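Local coordinates for cell division protein FtsZ 1 (Methanocaldococcus jannaschii, PDB 2VAP), which binds GTP and acts as a tubulin-like GTPase, probably polymerising into the contractile ring that marks the future cell division site, at residues A38-V43 and L225-G230; G151-A156 and V242-G247; V155-L160 and N217-L222; E175-L180 and L187-N192; A237-V242 and G284-V289. All coordinates share one frame; numbering follows the deposited sequence.

Interaction 1 of 5, residues A38-V43 and L225-G230; sequences AKITVV and LITKDG
Ile-40 reaches out of the strand toward the last turn of helix 204-227, where Ile-226 and Thr-227 receive it. Its CD1 methyl does all the touching. That atom lies 3.6 Å from Thr-227 CG2, and the two side chains meet tip to tip. It also lies 4.1 Å from Ile-226 CD1, where the two isoleucines cross obliquely.

The torsions explain the reach. Ile-40 has CG1 opposite its carbonyl carbon (chi1 -59°), and CD1 continues that branch in extended form (chi2 175°). A single methyl therefore projects farthest, and the CG2 branch stays back. Thr-227 places its hydroxyl between the backbone N and the carbonyl carbon (chi1 64°). This leaves CG2 as the methyl offered to the strand. OG1 is occupied elsewhere: it makes a hydrogen bond with Glu-62 O and a weak one with Val-223 O. The threonine thus splits its roles, apolar to the strand and polar to other backbone.

The contact itself is purely apolar and small, with 132 Å² buried in all. Met-124 of strand 124-130 touches both isoleucines, and Phe-126 adds to the packing on Ile-40. On the helix side, Ile-226 also touches Val-239 of helix 236-243. Lys-228 is the first residue to leave helical geometry, right after this contact.

Strand 40-45 is a central strand of the parallel sheet and leads into the glycine-rich turn that binds the nucleotide. The arrangement is that of the long central helix of the FtsZ/tubulin fold, its C-terminal end laid against the Rossmann-like sheet.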
# COMPACT_ATOMS: atom_id res chain seq x y z
N ALA A 38 11.08 12.21 2.82
CA ALA A 38 10.39 11.77 4.03
C ALA A 38 11.02 10.50 4.60
O ALA A 38 11.47 9.63 3.85
CB ALA A 38 8.92 11.54 3.74
N LYS A 39 11.05 10.41 5.92
CA LYS A 39 11.40 9.17 6.60
C LYS A 39 10.18 8.26 6.55
O LYS A 39 9.13 8.59 7.09
CB LYS A 39 11.83 9.44 8.05
CG LYS A 39 13.17 10.15 8.18
CD LYS A 39 13.56 10.33 9.64
CE LYS A 39 14.89 11.05 9.77
NZ LYS A 39 15.29 11.24 11.19
N ILE A 40 10.33 7.12 5.88
CA ILE A 40 9.21 6.21 5.65
C ILE A 40 9.48 4.83 6.26
O ILE A 40 10.57 4.28 6.10
CB ILE A 40 8.88 6.07 4.13
CG1 ILE A 40 8.53 7.44 3.54
CG2 ILE A 40 7.75 5.07 3.90
CD1 ILE A 40 8.32 7.45 2.03
N THR A 41 8.48 4.31 6.96
CA THR A 41 8.55 2.96 7.52
C THR A 41 7.36 2.13 7.03
O THR A 41 6.22 2.61 7.04
CB THR A 41 8.60 2.99 9.06
OG1 THR A 41 9.70 3.81 9.49
CG2 THR A 41 8.77 1.59 9.64
N VAL A 42 7.64 0.91 6.60
CA VAL A 42 6.59 -0.03 6.20
C VAL A 42 6.48 -1.13 7.25
O VAL A 42 7.47 -1.81 7.55
CB VAL A 42 6.87 -0.65 4.80
CG1 VAL A 42 5.72 -1.56 4.37
CG2 VAL A 42 7.10 0.44 3.76
N VAL A 43 5.29 -1.29 7.81
CA VAL A 43 5.04 -2.30 8.84
C VAL A 43 4.11 -3.39 8.31
O VAL A 43 2.97 -3.13 7.94
CB VAL A 43 4.44 -1.67 10.13
CG1 VAL A 43 4.29 -2.73 11.23
CG2 VAL A 43 5.30 -0.52 10.63
N LEU A 225 7.22 6.12 -5.44
CA LEU A 225 6.71 7.35 -6.03
C LEU A 225 7.37 8.56 -5.35
O LEU A 225 7.67 9.56 -6.00
CB LEU A 225 5.19 7.42 -5.89
CG LEU A 225 4.43 8.61 -6.49
CD1 LEU A 225 4.47 8.59 -8.01
CD2 LEU A 225 2.99 8.60 -6.00
N ILE A 226 7.62 8.43 -4.05
CA ILE A 226 8.27 9.46 -3.25
C ILE A 226 9.79 9.30 -3.22
O ILE A 226 10.53 10.27 -3.41
CB ILE A 226 7.73 9.47 -1.79
CG1 ILE A 226 6.20 9.53 -1.78
CG2 ILE A 226 8.33 10.63 -0.99
CD1 ILE A 226 5.56 9.11 -0.47
N THR A 227 10.26 8.07 -3.00
CA THR A 227 11.66 7.82 -2.64
C THR A 227 12.63 7.56 -3.79
O THR A 227 13.82 7.87 -3.69
CB THR A 227 11.80 6.65 -1.64
OG1 THR A 227 11.36 5.44 -2.27
CG2 THR A 227 10.98 6.90 -0.38
N LYS A 228 12.13 6.96 -4.87
CA LYS A 228 12.99 6.51 -5.97
C LYS A 228 13.37 7.65 -6.91
O LYS A 228 12.59 8.58 -7.13
CB LYS A 228 12.32 5.37 -6.74
CG LYS A 228 13.22 4.65 -7.74
CD LYS A 228 12.52 3.44 -8.34
CE LYS A 228 13.40 2.75 -9.36
NZ LYS A 228 12.80 1.47 -9.83
N ASP A 229 14.58 7.57 -7.46
CA ASP A 229 15.02 8.48 -8.51
C ASP A 229 14.09 8.31 -9.71
O ASP A 229 13.79 7.19 -10.11
CB ASP A 229 16.46 8.15 -8.92
CG ASP A 229 17.01 9.14 -9.93
OD1 ASP A 229 17.02 8.83 -11.13
OD2 ASP A 229 17.42 10.25 -9.51
N GLY A 230 13.63 9.43 -10.26
CA GLY A 230 12.68 9.37 -11.36
C GLY A 230 12.86 10.44 -12.42
O GLY A 230 13.63 11.39 -12.23

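Interaction 2 of 5, residues G151-A156 and V242-G247; sequences GALTVA and VMNNGG
Met-243 and Asn-244 carry the contact to Leu-153 and Val-155 of the strand. Val-242, which comes first in the segment, turns to Thr-316 and Ile-318 of strand 316-323 instead.

Met-243 follows and spans both strand residues. Its CB lies 4.1 Å from Leu-153 CD1 and 4.2 Å from Leu-153 CD2, so it faces the fork of the leucine. The side chain then runs on and bends at its last torsion (chi3 86°). The bend sets CE against Val-155, 3.8 Å from Val-155 CG2 and equally near CG1 of the same residue. The methionine crosses each of the two strand side chains at about a right angle. Leu-153 CD1 also lies alongside the carbonyl of Met-243, 3.8 Å from its O. This oxygen has polar partners too: Thr-186 OG1 makes a hydrogen bond with it, and Gly-246 N a weak one.

Asn-244 starts out pointing away from the strand. Its amide nevertheless swings back, and OD1 comes 3.4 Å from Leu-153 CD1. This is a packing contact of an oxygen on a methyl at the edge of the interface. Past Asn-245 the chain turns through Gly-246 to Gly-247. Gly-247 has a positive phi (62°), which residues with a side chain adopt less readily, and it pairs by backbone with Leu-187.

The segment thus closes helix 236-243 over the start of strand 153-160. Met-124 of strand 124-130 packs on Leu-153, Val-155 and Met-243 alike. Helix 135-149 meets the same strand through Thr-154, whose CB is directed away from the 242-247 segment.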
# COMPACT_ATOMS: atom_id res chain seq x y z
N GLY A 151 2.43 11.47 14.96
CA GLY A 151 2.29 12.56 13.98
C GLY A 151 2.60 12.19 12.54
O GLY A 151 2.71 13.06 11.68
N ALA A 152 2.73 10.89 12.28
CA ALA A 152 3.06 10.41 10.94
C ALA A 152 1.84 10.37 10.02
O ALA A 152 0.71 10.15 10.48
CB ALA A 152 3.71 9.03 11.02
N LEU A 153 2.07 10.59 8.73
CA LEU A 153 1.06 10.33 7.71
C LEU A 153 0.84 8.82 7.68
O LEU A 153 1.75 8.05 7.36
CB LEU A 153 1.51 10.84 6.34
CG LEU A 153 0.63 10.57 5.11
CD1 LEU A 153 -0.76 11.18 5.24
CD2 LEU A 153 1.32 11.07 3.85
N THR A 154 -0.38 8.40 8.03
CA THR A 154 -0.68 7.00 8.29
C THR A 154 -1.50 6.38 7.16
O THR A 154 -2.67 6.72 6.97
CB THR A 154 -1.40 6.84 9.65
OG1 THR A 154 -0.62 7.48 10.67
CG2 THR A 154 -1.59 5.38 10.01
N VAL A 155 -0.87 5.47 6.42
CA VAL A 155 -1.50 4.85 5.25
C VAL A 155 -1.53 3.33 5.41
O VAL A 155 -0.50 2.70 5.65
CB VAL A 155 -0.77 5.23 3.94
CG1 VAL A 155 -1.39 4.52 2.73
CG2 VAL A 155 -0.78 6.74 3.73
N ALA A 156 -2.72 2.75 5.28
CA ALA A 156 -2.85 1.30 5.28
C ALA A 156 -3.03 0.78 3.86
O ALA A 156 -3.76 1.38 3.06
CB ALA A 156 -4.01 0.87 6.16
N VAL A 242 -2.70 15.09 -0.73
CA VAL A 242 -3.71 14.15 -1.24
C VAL A 242 -4.06 13.08 -0.21
O VAL A 242 -5.23 12.71 -0.06
CB VAL A 242 -3.25 13.50 -2.57
CG1 VAL A 242 -4.16 12.33 -2.97
CG2 VAL A 242 -3.22 14.53 -3.69
N MET A 243 -3.06 12.60 0.52
CA MET A 243 -3.24 11.45 1.40
C MET A 243 -3.66 11.76 2.84
O MET A 243 -4.15 10.87 3.55
CB MET A 243 -2.00 10.54 1.37
CG MET A 243 -1.63 10.05 -0.02
SD MET A 243 -0.58 8.59 -0.03
CE MET A 243 -1.79 7.28 0.09
N ASN A 244 -3.48 13.01 3.27
CA ASN A 244 -3.88 13.45 4.62
C ASN A 244 -5.33 13.13 4.96
O ASN A 244 -5.64 12.69 6.07
CB ASN A 244 -3.62 14.95 4.82
CG ASN A 244 -2.30 15.23 5.52
OD1 ASN A 244 -1.69 14.35 6.13
ND2 ASN A 244 -1.86 16.48 5.45
N ASN A 245 -6.22 13.39 4.01
CA ASN A 245 -7.63 13.06 4.14
C ASN A 245 -8.11 12.25 2.93
O ASN A 245 -9.16 12.53 2.35
CB ASN A 245 -8.46 14.34 4.32
CG ASN A 245 -8.18 15.04 5.64
OD1 ASN A 245 -7.77 16.21 5.65
ND2 ASN A 245 -8.38 14.34 6.75
N GLY A 246 -7.32 11.24 2.58
CA GLY A 246 -7.61 10.38 1.43
C GLY A 246 -8.79 9.44 1.64
O GLY A 246 -9.35 8.93 0.67
N GLY A 247 -9.15 9.21 2.90
CA GLY A 247 -10.28 8.36 3.25
C GLY A 247 -10.11 6.93 2.77
O GLY A 247 -9.10 6.30 3.07

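Interaction 3 of 5, residues V155-L160 and N217-L222; sequences VAVVTL and NAVKGL
The shortest polar bond within the two segments is a helical one, Gly-221 N to Asn-217 O at 3.0 Å. The next bond along, Leu-222 N to Ala-218 O, measures 3.1 Å. It ties together two of the residues that receive Val-157 from the strand; Val-219 is the third.

Val-157 is the one strand residue that makes the contact. Its CG1 rests against two helix methyls, 3.8 Å from Val-219 CG2 and 4.0 Å from Ala-218 CB. CG1 stands opposite the backbone N (chi1 -177°), and this leaves CG2 for the other side. There CG2 meets Leu-222 CD1 at 4.2 Å. The valine therefore straddles one turn of helix, one methyl for each end of it. Val-157 and Val-219 lie at a slant to each other, and CB of the strand valine is also close to CG2 of the helix valine.

Strand and helix run nearly antiparallel, at 165°, and the axes of strand 155-160 and helix segment 217-222 come within 9.5 Å. This is the central helix of the FtsZ/tubulin fold, lying along one face of the Rossmann-like parallel sheet. The side chain of Val-219 is about 10 Å from the bound GDP.

Neighbours on the sheet fill in around it. Thr-128 touches Val-219, Phe-126 touches Leu-222, and Ile-190 touches Val-157. On the far side of the helix, Gly-221 O makes a hydrogen bond with His-288 ND1 of the C-terminal sheet.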
# COMPACT_ATOMS: atom_id res chain seq x y z
N VAL A 155 -0.87 5.47 6.42
CA VAL A 155 -1.50 4.85 5.25
C VAL A 155 -1.53 3.33 5.41
O VAL A 155 -0.50 2.70 5.65
CB VAL A 155 -0.77 5.23 3.94
CG1 VAL A 155 -1.39 4.52 2.73
CG2 VAL A 155 -0.78 6.74 3.73
N ALA A 156 -2.72 2.75 5.28
CA ALA A 156 -2.85 1.30 5.28
C ALA A 156 -3.03 0.78 3.86
O ALA A 156 -3.76 1.38 3.06
CB ALA A 156 -4.01 0.87 6.16
N VAL A 157 -2.35 -0.31 3.54
CA VAL A 157 -2.53 -1.01 2.27
C VAL A 157 -2.84 -2.46 2.62
O VAL A 157 -1.94 -3.23 2.99
CB VAL A 157 -1.29 -0.92 1.35
CG1 VAL A 157 -1.56 -1.60 0.01
CG2 VAL A 157 -0.88 0.54 1.13
N VAL A 158 -4.11 -2.82 2.52
CA VAL A 158 -4.59 -4.11 3.02
C VAL A 158 -5.45 -4.84 2.00
O VAL A 158 -6.06 -4.22 1.13
CB VAL A 158 -5.39 -3.95 4.35
CG1 VAL A 158 -4.49 -3.48 5.48
CG2 VAL A 158 -6.57 -2.98 4.17
N THR A 159 -5.49 -6.17 2.12
CA THR A 159 -6.36 -6.99 1.28
C THR A 159 -7.57 -7.50 2.06
O THR A 159 -7.49 -7.70 3.28
CB THR A 159 -5.63 -8.20 0.66
OG1 THR A 159 -5.15 -9.06 1.70
CG2 THR A 159 -4.47 -7.75 -0.21
N LEU A 160 -8.67 -7.71 1.35
CA LEU A 160 -9.81 -8.45 1.87
C LEU A 160 -9.74 -9.86 1.30
O LEU A 160 -9.30 -10.04 0.17
CB LEU A 160 -11.13 -7.77 1.50
CG LEU A 160 -11.42 -6.39 2.10
CD1 LEU A 160 -12.68 -5.81 1.49
CD2 LEU A 160 -11.54 -6.45 3.62
N ASN A 217 3.42 -4.51 -5.67
CA ASN A 217 3.24 -3.42 -6.62
C ASN A 217 2.58 -2.18 -6.01
O ASN A 217 2.97 -1.05 -6.32
CB ASN A 217 2.43 -3.89 -7.84
CG ASN A 217 3.29 -4.60 -8.88
OD1 ASN A 217 3.28 -4.24 -10.05
ND2 ASN A 217 4.03 -5.62 -8.45
N ALA A 218 1.61 -2.41 -5.13
CA ALA A 218 0.89 -1.32 -4.47
C ALA A 218 1.75 -0.59 -3.44
O ALA A 218 1.86 0.63 -3.47
CB ALA A 218 -0.40 -1.83 -3.83
N VAL A 219 2.36 -1.36 -2.53
CA VAL A 219 3.19 -0.78 -1.47
C VAL A 219 4.49 -0.18 -2.02
O VAL A 219 4.79 0.99 -1.76
CB VAL A 219 3.50 -1.82 -0.35
CG1 VAL A 219 4.45 -1.23 0.70
CG2 VAL A 219 2.21 -2.28 0.32
N LYS A 220 5.24 -0.97 -2.80
CA LYS A 220 6.48 -0.50 -3.41
C LYS A 220 6.23 0.68 -4.36
O LYS A 220 7.00 1.64 -4.38
CB LYS A 220 7.19 -1.64 -4.15
CG LYS A 220 8.64 -1.37 -4.53
CD LYS A 220 9.29 -2.60 -5.12
CE LYS A 220 10.73 -2.33 -5.52
NZ LYS A 220 11.38 -3.54 -6.11
N GLY A 221 5.14 0.60 -5.12
CA GLY A 221 4.75 1.66 -6.05
C GLY A 221 4.43 2.99 -5.38
O GLY A 221 4.80 4.05 -5.88
N LEU A 222 3.74 2.93 -4.24
CA LEU A 222 3.41 4.14 -3.49
C LEU A 222 4.63 4.74 -2.79
O LEU A 222 4.83 5.96 -2.82
CB LEU A 222 2.29 3.87 -2.48
CG LEU A 222 0.85 3.92 -3.01
CD1 LEU A 222 -0.10 3.25 -2.02
CD2 LEU A 222 0.41 5.35 -3.30

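Interaction 4 of 5, residues E175-L180 and L187-N192; sequences EGLERL and LVVIPN
Leu-187, Leu-177 and Leu-180 carry most of this contact. Leu-187 has the largest buried area of the three, 75 Å². It rises from the strand with its fork between the two helix leucines. CD1 takes both of them: it is 3.9 Å from Leu-177 CD1 and 4.0 Å from Leu-180 CD1. CD2 leans to one side only, 3.8 Å from Leu-177 CD1. It also rests 3.7 Å from the carbonyl atom Leu-177 O, so helix backbone forms part of the surface.

Leu-177 does not leave its helix aimed at the strand. CG lies opposite the backbone N (chi1 -164°), and this carries CD1 round to the leucine fork. The same CD1 goes on to Val-189, meeting its CG2 at 4.1 Å. Leu-177 and Leu-187 cross at a slant. Leu-180, in contrast, meets Leu-187 at about a right angle.

With Leu-187 cut back to an alanine, both CD methyls go, and Leu-177 and Leu-180 are likely to lose their shared partner, with a gap opened between helix and strand.

Other side chains pack on the group. Val-158 of strand 153-160 touches Leu-180, and Leu-131 touches Leu-177. Ala-140, Pro-141 and Ala-144 of helix 135-149 back Leu-180. The helix and strand run nearly antiparallel, at 161°.

Strand 153-160, helix 167-181 and strand 186-191 form a beta-alpha-beta unit. The contact packs its helix onto its second strand, the last of the six parallel strands, which pairs on with Gly-247 and Ala-249, as in the Rossmann-like GTPase domain of the FtsZ/tubulin family.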
# COMPACT_ATOMS: atom_id res chain seq x y z
N GLU A 175 -14.61 -6.11 10.04
CA GLU A 175 -14.55 -5.51 11.37
C GLU A 175 -13.19 -4.84 11.59
O GLU A 175 -13.12 -3.76 12.18
CB GLU A 175 -14.82 -6.55 12.46
CG GLU A 175 -16.28 -6.98 12.56
CD GLU A 175 -16.54 -8.03 13.63
OE1 GLU A 175 -15.57 -8.60 14.17
OE2 GLU A 175 -17.73 -8.30 13.92
N GLY A 176 -12.13 -5.48 11.10
CA GLY A 176 -10.78 -4.92 11.14
C GLY A 176 -10.64 -3.69 10.26
O GLY A 176 -9.92 -2.75 10.61
N LEU A 177 -11.32 -3.70 9.12
CA LEU A 177 -11.32 -2.57 8.19
C LEU A 177 -11.99 -1.34 8.82
O LEU A 177 -11.54 -0.21 8.61
CB LEU A 177 -12.01 -2.95 6.88
CG LEU A 177 -11.81 -2.06 5.64
CD1 LEU A 177 -10.38 -2.13 5.12
CD2 LEU A 177 -12.79 -2.48 4.55
N GLU A 178 -13.05 -1.59 9.59
CA GLU A 178 -13.75 -0.53 10.32
C GLU A 178 -12.86 0.09 11.40
O GLU A 178 -12.87 1.31 11.59
CB GLU A 178 -15.04 -1.08 10.94
CG GLU A 178 -15.94 -0.03 11.60
CD GLU A 178 -16.54 0.97 10.61
OE1 GLU A 178 -16.62 2.16 10.96
OE2 GLU A 178 -16.93 0.56 9.50
N ARG A 179 -12.09 -0.75 12.09
CA ARG A 179 -11.15 -0.28 13.12
C ARG A 179 -9.98 0.50 12.52
O ARG A 179 -9.53 1.49 13.10
CB ARG A 179 -10.64 -1.45 13.97
CG ARG A 179 -11.71 -2.13 14.82
CD ARG A 179 -11.10 -3.05 15.88
NE ARG A 179 -10.22 -4.07 15.31
CZ ARG A 179 -10.62 -5.26 14.87
NH1 ARG A 179 -11.90 -5.61 14.93
NH2 ARG A 179 -9.73 -6.11 14.37
N LEU A 180 -9.50 0.05 11.36
CA LEU A 180 -8.43 0.74 10.63
C LEU A 180 -8.85 2.14 10.19
O LEU A 180 -8.07 3.09 10.29
CB LEU A 180 -7.98 -0.07 9.42
CG LEU A 180 -6.84 -1.09 9.57
CD1 LEU A 180 -6.71 -1.92 8.29
CD2 LEU A 180 -5.52 -0.42 9.90
N LEU A 187 -6.84 4.80 3.59
CA LEU A 187 -7.00 3.36 3.72
C LEU A 187 -7.15 2.74 2.33
O LEU A 187 -8.22 2.80 1.71
CB LEU A 187 -8.21 3.03 4.61
CG LEU A 187 -8.70 1.59 4.81
CD1 LEU A 187 -7.61 0.66 5.31
CD2 LEU A 187 -9.89 1.58 5.76
N VAL A 188 -6.06 2.17 1.83
CA VAL A 188 -6.05 1.53 0.52
C VAL A 188 -6.49 0.08 0.68
O VAL A 188 -5.81 -0.71 1.36
CB VAL A 188 -4.65 1.59 -0.15
CG1 VAL A 188 -4.71 1.00 -1.55
CG2 VAL A 188 -4.13 3.03 -0.20
N VAL A 189 -7.62 -0.27 0.08
CA VAL A 189 -8.19 -1.61 0.19
C VAL A 189 -8.14 -2.35 -1.15
O VAL A 189 -8.58 -1.84 -2.18
CB VAL A 189 -9.62 -1.58 0.81
CG1 VAL A 189 -10.60 -0.80 -0.07
CG2 VAL A 189 -10.13 -3.00 1.07
N ILE A 190 -7.60 -3.57 -1.11
CA ILE A 190 -7.51 -4.43 -2.29
C ILE A 190 -8.37 -5.68 -2.07
O ILE A 190 -8.04 -6.52 -1.24
CB ILE A 190 -6.05 -4.85 -2.58
CG1 ILE A 190 -5.15 -3.62 -2.76
CG2 ILE A 190 -5.98 -5.75 -3.82
CD1 ILE A 190 -3.67 -3.89 -2.57
N PRO A 191 -9.49 -5.79 -2.80
CA PRO A 191 -10.32 -6.98 -2.65
C PRO A 191 -9.75 -8.16 -3.45
O PRO A 191 -9.80 -8.15 -4.68
CB PRO A 191 -11.68 -6.54 -3.19
CG PRO A 191 -11.41 -5.39 -4.10
CD PRO A 191 -10.04 -4.84 -3.80
N ASN A 192 -9.19 -9.14 -2.74
CA ASN A 192 -8.60 -10.32 -3.39
C ASN A 192 -9.55 -11.05 -4.34
O ASN A 192 -9.11 -11.61 -5.34
CB ASN A 192 -8.05 -11.31 -2.35
CG ASN A 192 -6.69 -10.89 -1.79
OD1 ASN A 192 -6.23 -11.44 -0.78
ND2 ASN A 192 -6.03 -9.94 -2.44

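Interaction 5 of 5, residues A237-V242 and G284-V289; sequences ADVKAV and GALIHV
This is a buried, apolar helix-on-sheet contact. It joins helix 236-243 to strand 284-291, an inner strand of the mixed C-terminal sheet. The axes of segments 237-242 and 284-289 come within 9.4 Å, at an angle of 141°.

Val-242 and Leu-286 form its main pair. Val-242 CG1 lies 3.9 Å from Leu-286 CD1, and the two side chains lie alongside each other, running opposite ways. The other leucine methyl, CD2, turns to the preceding helix turn and meets Val-239 CG1 more loosely, at 4.4 Å. So the fork of one leucine serves two valines three residues apart.

Val-242 also comes down on strand backbone. Its CG1 is 4.3 Å from Ala-285 N. The glycine before it matters too: a CB at Gly-284 would stand 3.5 Å from Val-242 CG1, a tight fit.

Thr-316 and Ile-318 of strand 316-323 and Thr-338 of strand 331-338 add to the packing on Val-242. Leu-222 and Leu-225 of helix 204-227 touch Leu-286 from the other helix.

Two successive helices thus share one leucine of the sheet. This fits the FtsZ/tubulin architecture, in which the central helix joins the nucleotide-binding domain to the C-terminal domain.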
# COMPACT_ATOMS: atom_id res chain seq x y z
N ALA A 237 5.33 16.77 0.43
CA ALA A 237 4.28 17.75 0.70
C ALA A 237 3.06 17.56 -0.20
O ALA A 237 1.92 17.70 0.25
CB ALA A 237 4.83 19.16 0.57
N ASP A 238 3.31 17.24 -1.47
CA ASP A 238 2.24 17.01 -2.45
C ASP A 238 1.52 15.69 -2.21
O ASP A 238 0.30 15.60 -2.40
CB ASP A 238 2.79 17.08 -3.88
CG ASP A 238 3.22 18.49 -4.27
OD1 ASP A 238 2.67 19.47 -3.73
OD2 ASP A 238 4.11 18.61 -5.13
N VAL A 239 2.27 14.66 -1.80
CA VAL A 239 1.68 13.38 -1.41
C VAL A 239 0.81 13.56 -0.17
O VAL A 239 -0.32 13.06 -0.12
CB VAL A 239 2.78 12.30 -1.16
CG1 VAL A 239 2.19 11.06 -0.50
CG2 VAL A 239 3.46 11.93 -2.46
N LYS A 240 1.33 14.29 0.81
CA LYS A 240 0.61 14.57 2.05
C LYS A 240 -0.70 15.33 1.79
O LYS A 240 -1.71 15.06 2.43
CB LYS A 240 1.50 15.37 3.01
CG LYS A 240 1.16 15.18 4.48
CD LYS A 240 2.12 15.94 5.38
CE LYS A 240 1.78 15.74 6.84
NZ LYS A 240 2.71 16.48 7.74
N ALA A 241 -0.67 16.25 0.82
CA ALA A 241 -1.85 17.04 0.45
C ALA A 241 -3.02 16.17 -0.03
O ALA A 241 -4.18 16.49 0.23
CB ALA A 241 -1.48 18.07 -0.60
N VAL A 242 -2.70 15.09 -0.73
CA VAL A 242 -3.71 14.15 -1.24
C VAL A 242 -4.06 13.08 -0.21
O VAL A 242 -5.23 12.71 -0.06
CB VAL A 242 -3.25 13.50 -2.57
CG1 VAL A 242 -4.16 12.33 -2.97
CG2 VAL A 242 -3.22 14.53 -3.69
N GLY A 284 -9.49 12.43 -5.38
CA GLY A 284 -8.04 12.50 -5.55
C GLY A 284 -7.46 11.26 -6.18
O GLY A 284 -8.13 10.23 -6.29
N ALA A 285 -6.20 11.36 -6.61
CA ALA A 285 -5.51 10.24 -7.25
C ALA A 285 -3.99 10.38 -7.17
O ALA A 285 -3.45 11.48 -7.25
CB ALA A 285 -5.94 10.09 -8.70
N LEU A 286 -3.32 9.24 -7.00
CA LEU A 286 -1.88 9.15 -7.16
C LEU A 286 -1.58 8.27 -8.37
O LEU A 286 -2.17 7.20 -8.52
CB LEU A 286 -1.20 8.58 -5.91
CG LEU A 286 -1.32 9.36 -4.59
CD1 LEU A 286 -2.52 8.88 -3.78
CD2 LEU A 286 -0.05 9.22 -3.77
N ILE A 287 -0.69 8.74 -9.23
CA ILE A 287 -0.32 8.01 -10.44
C ILE A 287 1.18 7.77 -10.47
O ILE A 287 1.97 8.72 -10.43
CB ILE A 287 -0.74 8.77 -11.74
CG1 ILE A 287 -2.22 9.15 -11.70
CG2 ILE A 287 -0.42 7.92 -12.98
CD1 ILE A 287 -2.64 10.09 -12.82
N HIS A 288 1.58 6.50 -10.54
CA HIS A 288 2.98 6.15 -10.72
C HIS A 288 3.15 5.46 -12.07
O HIS A 288 2.69 4.34 -12.27
CB HIS A 288 3.47 5.24 -9.59
CG HIS A 288 4.96 5.10 -9.53
ND1 HIS A 288 5.62 4.67 -8.40
CD2 HIS A 288 5.92 5.34 -10.45
CE1 HIS A 288 6.92 4.64 -8.63
NE2 HIS A 288 7.13 5.05 -9.87
N VAL A 289 3.82 6.15 -12.99
CA VAL A 289 4.13 5.61 -14.31
C VAL A 289 5.52 4.98 -14.26
O VAL A 289 6.49 5.63 -13.88
CB VAL A 289 4.06 6.69 -15.41
CG1 VAL A 289 4.25 6.07 -16.80
CG2 VAL A 289 2.74 7.45 -15.35

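How the interactions relate
All five contacts are buried and rest on aliphatic packing. Interaction 3 is the most central, about 1 Å from the centre of the chain; the other centres lie 11 to 13 Å out. Interactions 1 to 4 all reach the parallel sheet, whereas interaction 5 belongs to the mixed C-terminal one. Helix 204-227 serves interactions 1 and 3, and Val-42 touches Val-219 between them. Helix 236-243 serves interactions 2 and 5, where Met-243 SD packs on Leu-286. Interaction 4 is the most local in sequence and bears on the last strand of the parallel sheet. Interaction 2 has polar atoms at its margin, through the partly exposed Asn-244; interaction 1 likewise ends on a partly exposed residue, Thr-227.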